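Long-range contact in nudix hydrolase domain-containing protein (Thermotoga maritima, PDB 3E57), which is of unknown function but, as a member of the Nudix family, probably hydrolyses a nucleoside diphosphate linked to another moiety: residues Y72-D77 and G157-G162. Numbering follows the deposited sequence.
Sequences YVVIMD and GALFLG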
ATOM      1  N   TYR B  72       8.962   9.786  -9.633  1.00 27.77           N
ATOM      2  CA  TYR B  72       8.536   8.561 -10.313  1.00 27.14           C
ATOM      3  C   TYR B  72       7.314   8.897 -11.167  1.00 27.12           C
ATOM      4  O   TYR B  72       6.227   9.165 -10.638  1.00 26.45           O
ATOM      5  CB  TYR B  72       8.195   7.492  -9.280  1.00 27.56           C
ATOM      6  CG  TYR B  72       8.084   6.088  -9.837  1.00 27.02           C
ATOM      7  CD1 TYR B  72       9.218   5.402 -10.277  1.00 27.74           C
ATOM      8  CD2 TYR B  72       6.867   5.434  -9.903  1.00 27.51           C
ATOM      9  CE1 TYR B  72       9.130   4.121 -10.783  1.00 27.62           C
ATOM     10  CE2 TYR B  72       6.783   4.131 -10.408  1.00 28.06           C
ATOM     11  CZ  TYR B  72       7.923   3.488 -10.844  1.00 27.65           C
ATOM     12  OH  TYR B  72       7.831   2.190 -11.344  1.00 28.87           O
ATOM     13  N   VAL B  73       7.498   8.913 -12.480  1.00 26.09           N
ATOM     14  CA  VAL B  73       6.504   9.460 -13.378  1.00 26.24           C
ATOM     15  C   VAL B  73       5.927   8.381 -14.276  1.00 26.44           C
ATOM     16  O   VAL B  73       6.659   7.688 -14.983  1.00 25.89           O
ATOM     17  CB  VAL B  73       7.107  10.578 -14.255  1.00 26.75           C
ATOM     18  CG1 VAL B  73       6.015  11.221 -15.109  1.00 26.25           C
ATOM     19  CG2 VAL B  73       7.808  11.623 -13.379  1.00 26.33           C
ATOM     20  N   VAL B  74       4.607   8.254 -14.232  1.00 26.39           N
ATOM     21  CA  VAL B  74       3.868   7.413 -15.138  1.00 26.73           C
ATOM     22  C   VAL B  74       3.392   8.315 -16.272  1.00 27.15           C
ATOM     23  O   VAL B  74       2.839   9.394 -16.022  1.00 26.79           O
ATOM     24  CB  VAL B  74       2.656   6.792 -14.430  1.00 27.00           C
ATOM     25  CG1 VAL B  74       1.789   6.025 -15.435  1.00 27.81           C
ATOM     26  CG2 VAL B  74       3.119   5.883 -13.286  1.00 26.14           C
ATOM     27  N   ILE B  75       3.626   7.883 -17.504  1.00 27.17           N
ATOM     28  CA  ILE B  75       3.332   8.696 -18.676  1.00 28.53           C
ATOM     29  C   ILE B  75       2.097   8.153 -19.367  1.00 28.75           C
ATOM     30  O   ILE B  75       2.014   6.955 -19.613  1.00 26.78           O
ATOM     31  CB  ILE B  75       4.539   8.700 -19.649  1.00 28.07           C
ATOM     32  CG1 ILE B  75       5.684   9.503 -19.037  1.00 29.22           C
ATOM     33  CG2 ILE B  75       4.154   9.285 -21.015  1.00 28.23           C
ATOM     34  CD1 ILE B  75       6.976   9.344 -19.761  1.00 29.30           C
ATOM     35  N   MET B  76       1.133   9.035 -19.651  1.00 29.87           N
ATOM     36  CA  MET B  76      -0.017   8.690 -20.480  1.00 31.72           C
ATOM     37  C   MET B  76      -0.082   9.552 -21.736  1.00 32.18           C
ATOM     38  O   MET B  76       0.024  10.776 -21.648  1.00 32.60           O
ATOM     39  CB  MET B  76      -1.318   8.863 -19.707  1.00 31.70           C
ATOM     40  CG  MET B  76      -1.630   7.703 -18.776  1.00 33.82           C
ATOM     41  SD  MET B  76      -3.308   7.799 -18.148  1.00 35.18           S
ATOM     42  CE  MET B  76      -4.250   7.042 -19.479  1.00 36.35           C
ATOM     43  N   ASP B  77      -0.252   8.895 -22.884  1.00 32.77           N
ATOM     44  CA  ASP B  77      -0.446   9.545 -24.185  1.00 33.22           C
ATOM     45  C   ASP B  77      -1.880   9.234 -24.581  1.00 33.53           C
ATOM     46  O   ASP B  77      -2.206   8.094 -24.912  1.00 32.93           O
ATOM     47  CB  ASP B  77       0.547   8.985 -25.217  1.00 33.25           C
ATOM     48  CG  ASP B  77       0.539   9.749 -26.552  1.00 33.92           C
ATOM     49  OD1 ASP B  77      -0.484  10.363 -26.911  1.00 36.91           O
ATOM     50  OD2 ASP B  77       1.565   9.709 -27.261  1.00 35.22           O
ATOM     51  N   GLY B 157       9.194   7.194  -2.993  1.00 26.73           N
ATOM     52  CA  GLY B 157       8.731   7.586  -4.319  1.00 26.07           C
ATOM     53  C   GLY B 157       7.755   8.735  -4.270  1.00 25.64           C
ATOM     54  O   GLY B 157       6.874   8.764  -3.416  1.00 25.23           O
ATOM     55  N   ALA B 158       7.921   9.689  -5.181  1.00 25.03           N
ATOM     56  CA  ALA B 158       6.974  10.770  -5.368  1.00 25.00           C
ATOM     57  C   ALA B 158       6.321  10.482  -6.702  1.00 24.65           C
ATOM     58  O   ALA B 158       6.936  10.679  -7.763  1.00 24.45           O
ATOM     59  CB  ALA B 158       7.685  12.129  -5.401  1.00 25.53           C
ATOM     60  N   LEU B 159       5.081  10.003  -6.648  1.00 24.04           N
ATOM     61  CA  LEU B 159       4.370   9.528  -7.825  1.00 24.40           C
ATOM     62  C   LEU B 159       3.615  10.635  -8.552  1.00 24.65           C
ATOM     63  O   LEU B 159       2.781  11.330  -7.957  1.00 24.15           O
ATOM     64  CB  LEU B 159       3.379   8.453  -7.418  1.00 23.52           C
ATOM     65  CG  LEU B 159       2.499   7.843  -8.513  1.00 23.46           C
ATOM     66  CD1 LEU B 159       3.346   7.193  -9.624  1.00 24.77           C
ATOM     67  CD2 LEU B 159       1.547   6.825  -7.858  1.00 23.44           C
ATOM     68  N   PHE B 160       3.906  10.765  -9.845  1.00 25.19           N
ATOM     69  CA  PHE B 160       3.222  11.687 -10.734  1.00 25.81           C
ATOM     70  C   PHE B 160       2.624  10.962 -11.903  1.00 26.12           C
ATOM     71  O   PHE B 160       3.150   9.938 -12.343  1.00 25.27           O
ATOM     72  CB  PHE B 160       4.201  12.704 -11.327  1.00 25.84           C
ATOM     73  CG  PHE B 160       4.857  13.573 -10.322  1.00 26.43           C
ATOM     74  CD1 PHE B 160       4.377  14.853 -10.074  1.00 25.89           C
ATOM     75  CD2 PHE B 160       5.959  13.123  -9.621  1.00 26.47           C
ATOM     76  CE1 PHE B 160       4.978  15.650  -9.134  1.00 26.55           C
ATOM     77  CE2 PHE B 160       6.563  13.919  -8.681  1.00 26.27           C
ATOM     78  CZ  PHE B 160       6.075  15.186  -8.444  1.00 26.54           C
ATOM     79  N   LEU B 161       1.544  11.535 -12.426  1.00 27.14           N
ATOM     80  CA  LEU B 161       0.977  11.167 -13.708  1.00 28.01           C
ATOM     81  C   LEU B 161       1.306  12.300 -14.684  1.00 28.92           C
ATOM     82  O   LEU B 161       0.897  13.450 -14.474  1.00 28.67           O
ATOM     83  CB  LEU B 161      -0.529  11.024 -13.578  1.00 27.73           C
ATOM     84  CG  LEU B 161      -1.319  10.750 -14.846  1.00 28.78           C
ATOM     85  CD1 LEU B 161      -0.809   9.502 -15.555  1.00 28.57           C
ATOM     86  CD2 LEU B 161      -2.794  10.627 -14.499  1.00 29.37           C
ATOM     87  N   GLY B 162       2.060  11.988 -15.727  1.00 29.91           N
ATOM     88  CA  GLY B 162       2.392  12.987 -16.747  1.00 31.18           C
ATOM     89  C   GLY B 162       1.600  12.675 -17.994  1.00 32.28           C
ATOM     90  O   GLY B 162       1.771  11.606 -18.574  1.00 31.94           O
TER
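L159 reaches across to the other strand with one methyl, CD1, which lies at the edge of the Y72 ring, 3.9 Å from Y72 CD2. The same methyl touches CG2 of V74. L159 CG, which carries this methyl, stands anti to its backbone N (chi1 178°), beside the carbonyl carbon. L161 has the same first torsion, and its CD1 meets M76 CG at 3.8 Å, with M76 SD also close. Y72, V74, L159 and L161 point to one face of the sheet, and the M76 side chain lies against L161 there. Helix 194-206 packs on Y72, L159 and L161; the Y72 hydroxyl is hydrogen-bonded to S196 OG there. The two strands run parallel within the central mixed sheet of the Nudix alpha/beta/alpha sandwich. Five backbone bonds join them. V74 is held through both its N and its O: N donates to F160 O, and O accepts from G162 N at 2.7 Å. The bond from Y72 N to A158 O is more bent, with 143° at the hydrogen. On the other face V73 CG2 meets F160 CB loosely, at 4.3 Å, and V73 CG1 comes to 4.1 Å from G162 N. Helix 115-130 packs here, with L123 and V127 against V73 and F119 against F160.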